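PDB 5KBP: glycosyl hydrolase, family 38 from Enterococcus faecalis, which probably hydrolyses alpha-mannosidic linkages in mannose-containing carbohydrates, as expected of a family 38 alpha-mannosidase. Local coordinates for residues 126-131 with 351-356; 91-96 with 101-106; 17-22 with 57-62; 301-306 with 569-574. All coordinates share one frame; numbering follows the deposited sequence.

Interaction 1 (126-131 with 351-356); sequences FPDTFG and HPHDSI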
# COMPACT_ATOMS: atom_id res chain seq x y z
N PHE A 126 -17.25 -15.61 -16.09
CA PHE A 126 -16.75 -14.38 -16.71
C PHE A 126 -17.91 -13.42 -16.95
O PHE A 126 -18.19 -13.04 -18.09
CB PHE A 126 -16.03 -14.69 -18.02
CG PHE A 126 -14.94 -15.71 -17.89
CD1 PHE A 126 -13.65 -15.33 -17.55
CD2 PHE A 126 -15.20 -17.06 -18.12
CE1 PHE A 126 -12.65 -16.27 -17.43
CE2 PHE A 126 -14.19 -18.00 -18.00
CZ PHE A 126 -12.92 -17.60 -17.66
N PRO A 127 -18.60 -12.99 -15.89
CA PRO A 127 -19.83 -12.22 -16.11
C PRO A 127 -19.59 -10.83 -16.68
O PRO A 127 -20.47 -10.31 -17.39
CB PRO A 127 -20.45 -12.15 -14.70
CG PRO A 127 -19.27 -12.20 -13.79
CD PRO A 127 -18.26 -13.10 -14.46
N ASP A 128 -18.44 -10.22 -16.41
CA ASP A 128 -18.19 -8.84 -16.83
C ASP A 128 -16.81 -8.68 -17.47
O ASP A 128 -16.30 -7.56 -17.53
CB ASP A 128 -18.34 -7.89 -15.63
CG ASP A 128 -18.64 -6.47 -16.05
OD1 ASP A 128 -19.20 -6.29 -17.15
OD2 ASP A 128 -18.32 -5.54 -15.28
N THR A 129 -16.22 -9.76 -17.95
CA THR A 129 -14.87 -9.69 -18.52
C THR A 129 -14.90 -8.96 -19.85
O THR A 129 -15.71 -9.26 -20.73
CB THR A 129 -14.30 -11.10 -18.70
OG1 THR A 129 -14.42 -11.83 -17.47
CG2 THR A 129 -12.83 -11.02 -19.09
N PHE A 130 -14.00 -7.98 -20.00
CA PHE A 130 -13.91 -7.18 -21.22
C PHE A 130 -13.21 -8.00 -22.29
O PHE A 130 -11.99 -7.92 -22.48
CB PHE A 130 -13.16 -5.87 -20.95
CG PHE A 130 -13.69 -5.09 -19.77
CD1 PHE A 130 -15.03 -5.15 -19.41
CD2 PHE A 130 -12.84 -4.29 -19.03
CE1 PHE A 130 -15.50 -4.44 -18.33
CE2 PHE A 130 -13.30 -3.57 -17.95
CZ PHE A 130 -14.64 -3.65 -17.60
N GLY A 131 -13.98 -8.82 -23.00
CA GLY A 131 -13.41 -9.70 -24.00
C GLY A 131 -12.86 -10.97 -23.39
O GLY A 131 -12.23 -10.94 -22.33
N HIS A 351 -5.22 -8.25 -9.98
CA HIS A 351 -5.75 -8.76 -11.24
C HIS A 351 -7.27 -8.74 -11.40
O HIS A 351 -7.74 -9.12 -12.48
CB HIS A 351 -5.26 -10.20 -11.44
CG HIS A 351 -3.81 -10.28 -11.82
ND1 HIS A 351 -3.14 -11.48 -11.93
CD2 HIS A 351 -2.91 -9.32 -12.12
CE1 HIS A 351 -1.88 -11.25 -12.28
NE2 HIS A 351 -1.72 -9.95 -12.40
N PRO A 352 -8.08 -8.32 -10.41
CA PRO A 352 -9.49 -8.06 -10.74
C PRO A 352 -9.60 -7.03 -11.85
O PRO A 352 -8.80 -6.09 -11.92
CB PRO A 352 -10.07 -7.54 -9.41
CG PRO A 352 -9.27 -8.24 -8.39
CD PRO A 352 -7.88 -8.30 -8.95
N HIS A 353 -10.59 -7.21 -12.72
CA HIS A 353 -10.61 -6.46 -13.98
C HIS A 353 -10.61 -4.96 -13.74
O HIS A 353 -9.90 -4.22 -14.43
CB HIS A 353 -11.81 -6.88 -14.83
CG HIS A 353 -13.14 -6.69 -14.17
ND1 HIS A 353 -13.63 -7.56 -13.22
CD2 HIS A 353 -14.09 -5.74 -14.32
CE1 HIS A 353 -14.82 -7.15 -12.81
NE2 HIS A 353 -15.12 -6.04 -13.47
N ASP A 354 -11.37 -4.48 -12.75
CA ASP A 354 -11.35 -3.05 -12.46
C ASP A 354 -10.00 -2.58 -11.93
O ASP A 354 -9.68 -1.39 -12.05
CB ASP A 354 -12.45 -2.70 -11.47
CG ASP A 354 -13.83 -2.78 -12.08
OD1 ASP A 354 -13.93 -2.75 -13.33
OD2 ASP A 354 -14.82 -2.87 -11.33
N SER A 355 -9.20 -3.48 -11.36
CA SER A 355 -7.88 -3.10 -10.87
C SER A 355 -6.87 -2.98 -12.01
O SER A 355 -6.32 -1.90 -12.25
CB SER A 355 -7.39 -4.12 -9.83
OG SER A 355 -8.21 -4.11 -8.68
N ILE A 356 -6.64 -4.08 -12.73
CA ILE A 356 -5.57 -4.11 -13.71
C ILE A 356 -5.91 -3.28 -14.94
O ILE A 356 -5.01 -2.76 -15.62
CB ILE A 356 -5.23 -5.57 -14.08
CG1 ILE A 356 -3.99 -5.64 -14.97
CG2 ILE A 356 -6.42 -6.25 -14.76
CD1 ILE A 356 -2.74 -5.08 -14.31
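Asp128 and Phe130, on an irregular loop that leaves strand 124-126, face His353 and Asp354 at the start of the short helix 353-356. Around Phe130 the chain folds into an inverse gamma turn, closed by a weak bond from Gly131 N to Thr129 O. Across from it, Pro352 stands at the N-cap position, and its O accepts from both Ser355 N (2.7 Å) and Ile356 N (3.1 Å). The imidazole of His353 is the centre of the contact. CG of His353 lies between its own backbone N and carbonyl carbon (chi1 58°), which holds the ring out toward the loop. There it makes an offset edge-to-face pair with Phe130: the histidine edge is directed at the phenyl face, with centroids 5.6 Å apart, planes at 84° and Phe130 CZ 3.9 Å from His353 CD2. This joins the family 38 N-terminal region to the middle domain through the His-Pro-His-Asp sequence; the grouping of Asp128, His353 and nearby Asp18 is consistent with the zinc-containing active site of related family 38 mannosidases. The carboxylate of Asp128 stands almost perpendicular to the imidazole, with OD2 3.7 Å from His353 NE2, so the two are near neighbours rather than hydrogen-bonded. Its other oxygen, OD1, is held in a salt bridge by Arg152, which limits rotation of the group. Asp128 O also lies above one face of the imidazole, displaced toward the rim. Asp354 makes a looser approach, OD1 coming 4.4 Å from Phe130 CZ, while Leu296 packs against the same phenyl ring.

Interaction 2 (91-96 with 101-106); sequences ILQDDF and ESNVRN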
# COMPACT_ATOMS: atom_id res chain seq x y z
N ILE A 91 -9.92 -14.89 -8.04
CA ILE A 91 -10.48 -13.57 -8.33
C ILE A 91 -11.08 -13.61 -9.73
O ILE A 91 -10.83 -14.52 -10.52
CB ILE A 91 -9.42 -12.45 -8.22
CG1 ILE A 91 -8.12 -12.86 -8.93
CG2 ILE A 91 -9.15 -12.11 -6.76
CD1 ILE A 91 -8.03 -12.41 -10.37
N LEU A 92 -11.88 -12.59 -10.03
CA LEU A 92 -12.44 -12.40 -11.37
C LEU A 92 -11.53 -11.44 -12.12
O LEU A 92 -11.53 -10.24 -11.85
CB LEU A 92 -13.87 -11.87 -11.30
CG LEU A 92 -14.89 -12.73 -10.55
CD1 LEU A 92 -16.30 -12.19 -10.78
CD2 LEU A 92 -14.79 -14.19 -10.98
N GLN A 93 -10.76 -11.97 -13.06
CA GLN A 93 -9.68 -11.22 -13.70
C GLN A 93 -10.11 -10.63 -15.03
O GLN A 93 -11.19 -10.92 -15.56
CB GLN A 93 -8.46 -12.13 -13.91
CG GLN A 93 -8.57 -13.03 -15.14
CD GLN A 93 -9.45 -14.24 -14.92
OE1 GLN A 93 -10.21 -14.31 -13.96
NE2 GLN A 93 -9.34 -15.22 -15.82
N ASP A 94 -9.24 -9.78 -15.57
CA ASP A 94 -9.29 -9.42 -16.98
C ASP A 94 -8.47 -10.43 -17.76
O ASP A 94 -7.32 -10.71 -17.40
CB ASP A 94 -8.75 -8.00 -17.21
CG ASP A 94 -8.81 -7.59 -18.67
OD1 ASP A 94 -7.88 -7.94 -19.42
OD2 ASP A 94 -9.79 -6.93 -19.06
N ASP A 95 -9.05 -10.98 -18.82
CA ASP A 95 -8.42 -12.10 -19.52
C ASP A 95 -7.13 -11.68 -20.20
O ASP A 95 -6.08 -12.29 -19.99
CB ASP A 95 -9.40 -12.70 -20.53
CG ASP A 95 -10.34 -13.71 -19.91
OD1 ASP A 95 -10.06 -14.16 -18.78
OD2 ASP A 95 -11.35 -14.07 -20.55
N PHE A 96 -7.18 -10.63 -21.01
CA PHE A 96 -6.05 -10.29 -21.88
C PHE A 96 -4.94 -9.52 -21.17
O PHE A 96 -3.80 -9.54 -21.64
CB PHE A 96 -6.54 -9.48 -23.08
CG PHE A 96 -7.43 -10.26 -24.01
CD1 PHE A 96 -6.91 -11.24 -24.83
CD2 PHE A 96 -8.79 -9.99 -24.06
CE1 PHE A 96 -7.73 -11.95 -25.69
CE2 PHE A 96 -9.62 -10.70 -24.92
CZ PHE A 96 -9.08 -11.68 -25.73
N GLU A 101 0.23 -17.57 -17.53
CA GLU A 101 0.32 -18.34 -16.29
C GLU A 101 -0.57 -17.76 -15.21
O GLU A 101 -1.16 -18.50 -14.42
CB GLU A 101 1.78 -18.39 -15.82
CG GLU A 101 2.63 -19.38 -16.59
CD GLU A 101 2.18 -20.82 -16.38
OE1 GLU A 101 1.77 -21.16 -15.25
OE2 GLU A 101 2.22 -21.60 -17.35
N SER A 102 -0.68 -16.42 -15.14
CA SER A 102 -1.53 -15.80 -14.12
C SER A 102 -2.97 -16.26 -14.25
O SER A 102 -3.67 -16.41 -13.24
CB SER A 102 -1.44 -14.28 -14.22
OG SER A 102 -0.14 -13.83 -13.87
N ASN A 103 -3.44 -16.48 -15.48
CA ASN A 103 -4.77 -17.05 -15.67
C ASN A 103 -4.85 -18.46 -15.10
O ASN A 103 -5.88 -18.85 -14.53
CB ASN A 103 -5.14 -17.05 -17.15
CG ASN A 103 -5.49 -15.66 -17.66
OD1 ASN A 103 -6.55 -15.13 -17.34
ND2 ASN A 103 -4.60 -15.08 -18.46
N VAL A 104 -3.78 -19.24 -15.25
CA VAL A 104 -3.77 -20.61 -14.73
C VAL A 104 -3.64 -20.60 -13.21
O VAL A 104 -4.31 -21.37 -12.52
CB VAL A 104 -2.65 -21.42 -15.41
CG1 VAL A 104 -2.33 -22.67 -14.61
CG2 VAL A 104 -3.05 -21.78 -16.83
N ARG A 105 -2.77 -19.74 -12.67
CA ARG A 105 -2.63 -19.66 -11.22
C ARG A 105 -3.93 -19.23 -10.56
O ARG A 105 -4.20 -19.61 -9.41
CB ARG A 105 -1.51 -18.69 -10.84
CG ARG A 105 -0.19 -18.95 -11.54
CD ARG A 105 0.22 -20.41 -11.47
NE ARG A 105 1.38 -20.69 -12.30
CZ ARG A 105 2.64 -20.60 -11.88
NH1 ARG A 105 3.64 -20.87 -12.70
NH2 ARG A 105 2.90 -20.23 -10.63
N ASN A 106 -4.75 -18.43 -11.25
CA ASN A 106 -6.05 -18.07 -10.73
C ASN A 106 -6.94 -19.29 -10.56
O ASN A 106 -7.69 -19.40 -9.58
CB ASN A 106 -6.72 -17.04 -11.64
CG ASN A 106 -8.00 -16.48 -11.06
OD1 ASN A 106 -8.11 -16.27 -9.86
ND2 ASN A 106 -8.98 -16.24 -11.92
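The carboxamide of Asn106 grips the backbone of Ile91 at both of its polar groups. Asn106 OD1 accepts from Ile91 N at 2.9 Å, nearly straight (168°), in the carbonyl plane and on a lone pair; Asn106 ND2 returns a bond to Ile91 O, also 2.9 Å long, tilted somewhat out of the carbonyl plane. This two-point pairing fixes the rotation of the amide. CG1 of Ile91 packs 3.5 Å from Asn106 OD1. One helical turn away, Asn103 OD1 accepts from Gln93 NE2 at 3.2 Å, with the two amide planes 54° apart. Gln93 bends at chi2 (-78°), bringing its amide back between the two asparagines, where OE1 approaches Asn106 ND2 at 3.1 Å but at an angle too poor for a bond. Further out, Tyr90 N adds a weak bond to Asn106 OD1, and Asn103 ND2 has a weak one to Ser99 O. Within the helix, Arg105 NE and NH1 both reach Glu101 OE1, with Arg846 and Glu322 extending this charged network. Helix 100-117 is thus tied to the loop preceding it; helix 337-348 touches Ile91 and Ser102, strand 124-126 meets Gln93 and Asp95, and strand 829-836 packs on Glu101 and Arg105.

Interaction 3 (17-22 with 57-62); sequences WDREWY and QTIILD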
# COMPACT_ATOMS: atom_id res chain seq x y z
N TRP A 17 -19.30 -8.69 -7.27
CA TRP A 17 -18.60 -7.85 -6.31
C TRP A 17 -17.23 -7.44 -6.86
O TRP A 17 -16.24 -8.16 -6.72
CB TRP A 17 -18.45 -8.55 -4.97
CG TRP A 17 -18.10 -7.59 -3.90
CD1 TRP A 17 -16.85 -7.30 -3.44
CD2 TRP A 17 -19.00 -6.76 -3.17
NE1 TRP A 17 -16.92 -6.34 -2.45
CE2 TRP A 17 -18.24 -5.99 -2.27
CE3 TRP A 17 -20.39 -6.59 -3.19
CZ2 TRP A 17 -18.81 -5.08 -1.40
CZ3 TRP A 17 -20.96 -5.68 -2.32
CH2 TRP A 17 -20.17 -4.93 -1.44
N ASP A 18 -17.19 -6.27 -7.49
CA ASP A 18 -15.91 -5.66 -7.84
C ASP A 18 -15.17 -5.30 -6.56
O ASP A 18 -15.65 -4.49 -5.76
CB ASP A 18 -16.13 -4.43 -8.71
CG ASP A 18 -16.91 -4.74 -9.97
OD1 ASP A 18 -16.31 -5.26 -10.93
OD2 ASP A 18 -18.13 -4.46 -10.01
N ARG A 19 -13.99 -5.91 -6.37
CA ARG A 19 -13.28 -5.78 -5.10
C ARG A 19 -12.91 -4.33 -4.82
O ARG A 19 -12.94 -3.88 -3.67
CB ARG A 19 -12.04 -6.67 -5.12
CG ARG A 19 -11.42 -6.91 -3.76
CD ARG A 19 -10.47 -8.10 -3.81
NE ARG A 19 -9.83 -8.36 -2.53
CZ ARG A 19 -8.65 -7.85 -2.16
NH1 ARG A 19 -7.99 -7.05 -2.99
NH2 ARG A 19 -8.15 -8.14 -0.98
N GLU A 20 -12.55 -3.58 -5.86
CA GLU A 20 -12.24 -2.16 -5.73
C GLU A 20 -12.54 -1.48 -7.05
O GLU A 20 -12.15 -1.98 -8.11
CB GLU A 20 -10.78 -1.94 -5.32
CG GLU A 20 -9.80 -2.87 -6.03
CD GLU A 20 -8.41 -2.82 -5.42
OE1 GLU A 20 -7.47 -3.35 -6.04
OE2 GLU A 20 -8.26 -2.24 -4.33
N TRP A 21 -13.24 -0.34 -6.99
CA TRP A 21 -13.66 0.35 -8.20
C TRP A 21 -13.78 1.85 -7.98
O TRP A 21 -12.76 2.55 -7.89
CB TRP A 21 -14.99 -0.22 -8.71
CG TRP A 21 -15.34 0.22 -10.10
CD1 TRP A 21 -14.53 0.85 -11.00
CD2 TRP A 21 -16.61 0.06 -10.75
NE1 TRP A 21 -15.21 1.09 -12.16
CE2 TRP A 21 -16.49 0.62 -12.04
CE3 TRP A 21 -17.83 -0.50 -10.37
CZ2 TRP A 21 -17.55 0.63 -12.95
CZ3 TRP A 21 -18.88 -0.48 -11.27
CH2 TRP A 21 -18.73 0.08 -12.54
N TYR A 22 -15.01 2.36 -7.88
CA TYR A 22 -15.23 3.80 -7.76
C TYR A 22 -15.06 4.31 -6.34
O TYR A 22 -15.03 5.53 -6.14
CB TYR A 22 -16.63 4.16 -8.27
CG TYR A 22 -17.76 3.37 -7.66
CD1 TYR A 22 -18.16 2.16 -8.21
CD2 TYR A 22 -18.44 3.84 -6.54
CE1 TYR A 22 -19.20 1.43 -7.66
CE2 TYR A 22 -19.49 3.12 -5.98
CZ TYR A 22 -19.86 1.92 -6.55
OH TYR A 22 -20.89 1.19 -6.00
N GLN A 57 -15.53 -16.29 -7.09
CA GLN A 57 -14.20 -15.99 -6.57
C GLN A 57 -14.13 -16.37 -5.10
O GLN A 57 -15.03 -16.02 -4.32
CB GLN A 57 -13.88 -14.50 -6.75
CG GLN A 57 -15.04 -13.58 -6.43
CD GLN A 57 -14.66 -12.11 -6.51
OE1 GLN A 57 -13.53 -11.74 -6.24
NE2 GLN A 57 -15.62 -11.28 -6.90
N THR A 58 -13.07 -17.08 -4.72
CA THR A 58 -12.89 -17.53 -3.34
C THR A 58 -12.29 -16.46 -2.43
O THR A 58 -12.34 -16.62 -1.21
CB THR A 58 -11.99 -18.77 -3.31
OG1 THR A 58 -10.70 -18.44 -3.83
CG2 THR A 58 -12.59 -19.89 -4.15
N ILE A 59 -11.73 -15.38 -2.99
CA ILE A 59 -11.11 -14.36 -2.16
C ILE A 59 -12.14 -13.63 -1.30
O ILE A 59 -11.77 -12.98 -0.32
CB ILE A 59 -10.32 -13.36 -3.03
CG1 ILE A 59 -9.28 -12.62 -2.19
CG2 ILE A 59 -11.26 -12.37 -3.70
CD1 ILE A 59 -8.49 -11.59 -2.97
N ILE A 60 -13.42 -13.72 -1.65
CA ILE A 60 -14.47 -13.11 -0.83
C ILE A 60 -14.49 -13.74 0.56
O ILE A 60 -14.68 -13.05 1.57
CB ILE A 60 -15.83 -13.23 -1.53
CG1 ILE A 60 -15.84 -12.41 -2.82
CG2 ILE A 60 -16.97 -12.80 -0.61
CD1 ILE A 60 -17.15 -12.48 -3.58
N LEU A 61 -14.28 -15.06 0.63
CA LEU A 61 -14.19 -15.73 1.92
C LEU A 61 -13.01 -15.21 2.73
O LEU A 61 -13.13 -14.97 3.94
CB LEU A 61 -14.08 -17.24 1.72
CG LEU A 61 -15.17 -17.93 0.89
CD1 LEU A 61 -14.76 -19.34 0.55
CD2 LEU A 61 -16.49 -17.93 1.65
N ASP A 62 -11.86 -15.03 2.08
CA ASP A 62 -10.68 -14.53 2.78
C ASP A 62 -10.88 -13.09 3.25
O ASP A 62 -10.53 -12.75 4.39
CB ASP A 62 -9.45 -14.64 1.88
CG ASP A 62 -9.12 -16.07 1.51
OD1 ASP A 62 -9.49 -16.98 2.28
OD2 ASP A 62 -8.50 -16.28 0.45
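Trp17 and Arg19, in the loop that follows strand 7-13, run past residues 57-60, where the chain enters helix 59-65, the nearest CA atoms, those of Arg19 and Ile60, being 8.6 Å apart. The one hydrogen bond between the segments goes from Gln57 NE2 to Trp17 O, 3.2 Å long with an N-H...O angle of 146°. The oxygen lies close to the glutamine amide plane, whereas the donor is tilted well off the plane of the Trp17 carbonyl. Gln57 reaches it with a chain stretched out beyond CG. Asp55 OD2 accepts from the same NE2 and also from Trp17 N, so one carboxylate oxygen braces both partners of the bond. Alongside, Arg19 extends straight from CG to NE and crosses Ile59 at about a right angle. The methyl tip of the isoleucine, CD1, sits over one face of the guanidinium, 3.5 Å from Arg19 NE and 3.8 Å from Arg19 CZ. This leaves the N-H edge for ionic contact: NE makes a salt bridge with Asp63, one residue beyond the segment in the same helix. CB of Trp17 meets Ile60 CD1 loosely at 4.4 Å, and from there the indole turns away to an edge-to-face contact with His235. Within the family 38 N-terminal domain, the contact joins the loop between strand 7-13 and helix 25-45 to the segment entering helix 59-65. Helix 25-45 packs against Trp17 and Arg19 through Arg31, Leu32 and Tyr25, helix 362-393 touches Glu20, and helix 100-117 backs Thr58 and Leu61.

Interaction 4 (301-306 with 569-574); sequences SARVYL and GNEYIF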
# COMPACT_ATOMS: atom_id res chain seq x y z
N SER A 301 -4.26 0.48 -22.31
CA SER A 301 -3.32 1.59 -22.29
C SER A 301 -3.54 2.54 -21.12
O SER A 301 -2.71 3.43 -20.91
CB SER A 301 -3.39 2.38 -23.60
OG SER A 301 -4.67 2.97 -23.77
N ALA A 302 -4.62 2.37 -20.36
CA ALA A 302 -4.87 3.22 -19.21
C ALA A 302 -3.89 2.89 -18.08
O ALA A 302 -3.72 1.72 -17.73
CB ALA A 302 -6.31 3.05 -18.73
N ARG A 303 -3.26 3.92 -17.53
CA ARG A 303 -2.28 3.79 -16.44
C ARG A 303 -1.25 2.71 -16.77
O ARG A 303 -1.22 1.63 -16.19
CB ARG A 303 -2.99 3.49 -15.12
CG ARG A 303 -4.01 4.53 -14.69
CD ARG A 303 -4.68 4.12 -13.39
NE ARG A 303 -5.70 5.07 -12.96
CZ ARG A 303 -5.52 6.01 -12.03
NH1 ARG A 303 -4.34 6.14 -11.44
NH2 ARG A 303 -6.51 6.82 -11.70
N VAL A 304 -0.39 3.05 -17.74
CA VAL A 304 0.55 2.07 -18.29
C VAL A 304 1.52 1.57 -17.22
O VAL A 304 2.03 0.45 -17.32
CB VAL A 304 1.30 2.68 -19.49
CG1 VAL A 304 2.12 3.89 -19.06
CG2 VAL A 304 2.17 1.64 -20.18
N TYR A 305 1.77 2.37 -16.18
CA TYR A 305 2.68 1.95 -15.13
C TYR A 305 2.16 0.71 -14.40
O TYR A 305 2.96 -0.10 -13.91
CB TYR A 305 2.93 3.09 -14.14
CG TYR A 305 1.68 3.61 -13.45
CD1 TYR A 305 0.93 4.64 -14.01
CD2 TYR A 305 1.27 3.09 -12.24
CE1 TYR A 305 -0.20 5.12 -13.39
CE2 TYR A 305 0.13 3.56 -11.60
CZ TYR A 305 -0.59 4.58 -12.18
OH TYR A 305 -1.72 5.06 -11.55
N LEU A 306 0.84 0.56 -14.31
CA LEU A 306 0.28 -0.67 -13.75
C LEU A 306 0.63 -1.87 -14.62
O LEU A 306 1.03 -2.92 -14.11
CB LEU A 306 -1.24 -0.54 -13.62
CG LEU A 306 -1.80 0.51 -12.66
CD1 LEU A 306 -3.31 0.59 -12.79
CD2 LEU A 306 -1.41 0.19 -11.23
N GLY A 569 -11.44 11.15 -23.60
CA GLY A 569 -12.27 10.04 -23.17
C GLY A 569 -12.20 9.79 -21.68
O GLY A 569 -12.39 10.71 -20.88
N ASN A 570 -11.93 8.55 -21.30
CA ASN A 570 -11.83 8.17 -19.89
C ASN A 570 -10.87 6.99 -19.78
O ASN A 570 -10.20 6.61 -20.74
CB ASN A 570 -13.22 7.86 -19.33
CG ASN A 570 -14.02 6.91 -20.21
OD1 ASN A 570 -13.48 5.92 -20.71
ND2 ASN A 570 -15.29 7.21 -20.41
N GLU A 571 -10.82 6.39 -18.58
CA GLU A 571 -9.94 5.25 -18.36
C GLU A 571 -10.38 4.02 -19.16
O GLU A 571 -9.58 3.10 -19.35
CB GLU A 571 -9.88 4.91 -16.87
CG GLU A 571 -9.48 6.08 -16.00
CD GLU A 571 -9.25 5.69 -14.55
OE1 GLU A 571 -8.12 5.91 -14.05
OE2 GLU A 571 -10.18 5.16 -13.92
N TYR A 572 -11.63 4.00 -19.64
CA TYR A 572 -12.13 2.89 -20.43
C TYR A 572 -11.90 3.07 -21.93
O TYR A 572 -11.54 2.12 -22.62
CB TYR A 572 -13.63 2.69 -20.19
CG TYR A 572 -13.99 2.11 -18.84
CD1 TYR A 572 -14.05 0.74 -18.64
CD2 TYR A 572 -14.31 2.95 -17.77
CE1 TYR A 572 -14.40 0.21 -17.41
CE2 TYR A 572 -14.66 2.42 -16.54
CZ TYR A 572 -14.71 1.06 -16.36
OH TYR A 572 -15.05 0.53 -15.14
N ILE A 573 -12.11 4.29 -22.44
CA ILE A 573 -12.25 4.52 -23.86
C ILE A 573 -11.39 5.70 -24.28
O ILE A 573 -11.33 6.73 -23.59
CB ILE A 573 -13.73 4.78 -24.24
CG1 ILE A 573 -14.60 3.59 -23.81
CG2 ILE A 573 -13.88 5.03 -25.73
CD1 ILE A 573 -16.07 3.76 -24.10
N PHE A 574 -10.71 5.55 -25.42
CA PHE A 574 -9.99 6.64 -26.05
C PHE A 574 -10.90 7.34 -27.05
O PHE A 574 -11.66 6.69 -27.77
CB PHE A 574 -8.73 6.12 -26.76
CG PHE A 574 -8.12 7.10 -27.73
CD1 PHE A 574 -7.24 8.07 -27.30
CD2 PHE A 574 -8.42 7.04 -29.09
CE1 PHE A 574 -6.67 8.97 -28.18
CE2 PHE A 574 -7.86 7.94 -29.98
CZ PHE A 574 -6.98 8.91 -29.53
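A buried salt bridge between Arg303 and Glu571 links the middle domain, just ahead of helix 304-332, to a loop of the C-terminal domain between strands 555-566 and 583-584. Arg303 presents its guanidinium side-on, and both NE (2.8 Å) and NH2 (3.0 Å) converge on the single oxygen Glu571 OE1. The NE bond runs nearly along the C-O axis and the NH2 bond comes in on the syn side, the two nitrogens reaching from opposite faces of the carboxylate plane, which stands 74° from the guanidinium. NH1 donates to Tyr305 OH at 2.8 Å within the guanidinium plane, and NH2 has a second acidic partner in Asp362. With all three nitrogens engaged, the group is held firmly against rotation. On the glutamate side, an Asx turn (Asn570 OD1 to Tyr572 N, 2.9 Å), widened to an Asx motif by Ile573 N (2.7 Å), bends the chain around Glu571. Beside the ion pair, Ala302 CB lies 3.3 Å from Glu571 O, and here the backbones come closest, with 5.5 Å between the CA atoms of these residues. Ala768 packs on the side chains of both Arg303 and Glu571, and Arg752 of strand 745-753 lies against Ala302 while bonding Asn570 O.

Interaction 1 is the hub, its centre about 9, 12 and 14 Å from those of interactions 2, 3 and 4. His353 N probably bonds Leu92 O (3.3 Å) of interaction 2, and Ser355 OG probably bonds Glu20 OE1 (2.8 Å) of interaction 3. Asp18 OD1 is 2.9 Å from His353 NE2 and 2.8 Å from Asp354 OD2, so two carboxylates come close, as might be expected at a metal-binding active site of this family. Tyr572 of interaction 4 packs on Phe130 and makes a weak hydrogen bond from Trp21 NE1 to its OH (3.0 Å), bringing C-terminal residues to this centre. Interactions 2 and 4 do not touch, their nearest atoms being about 9 Å apart.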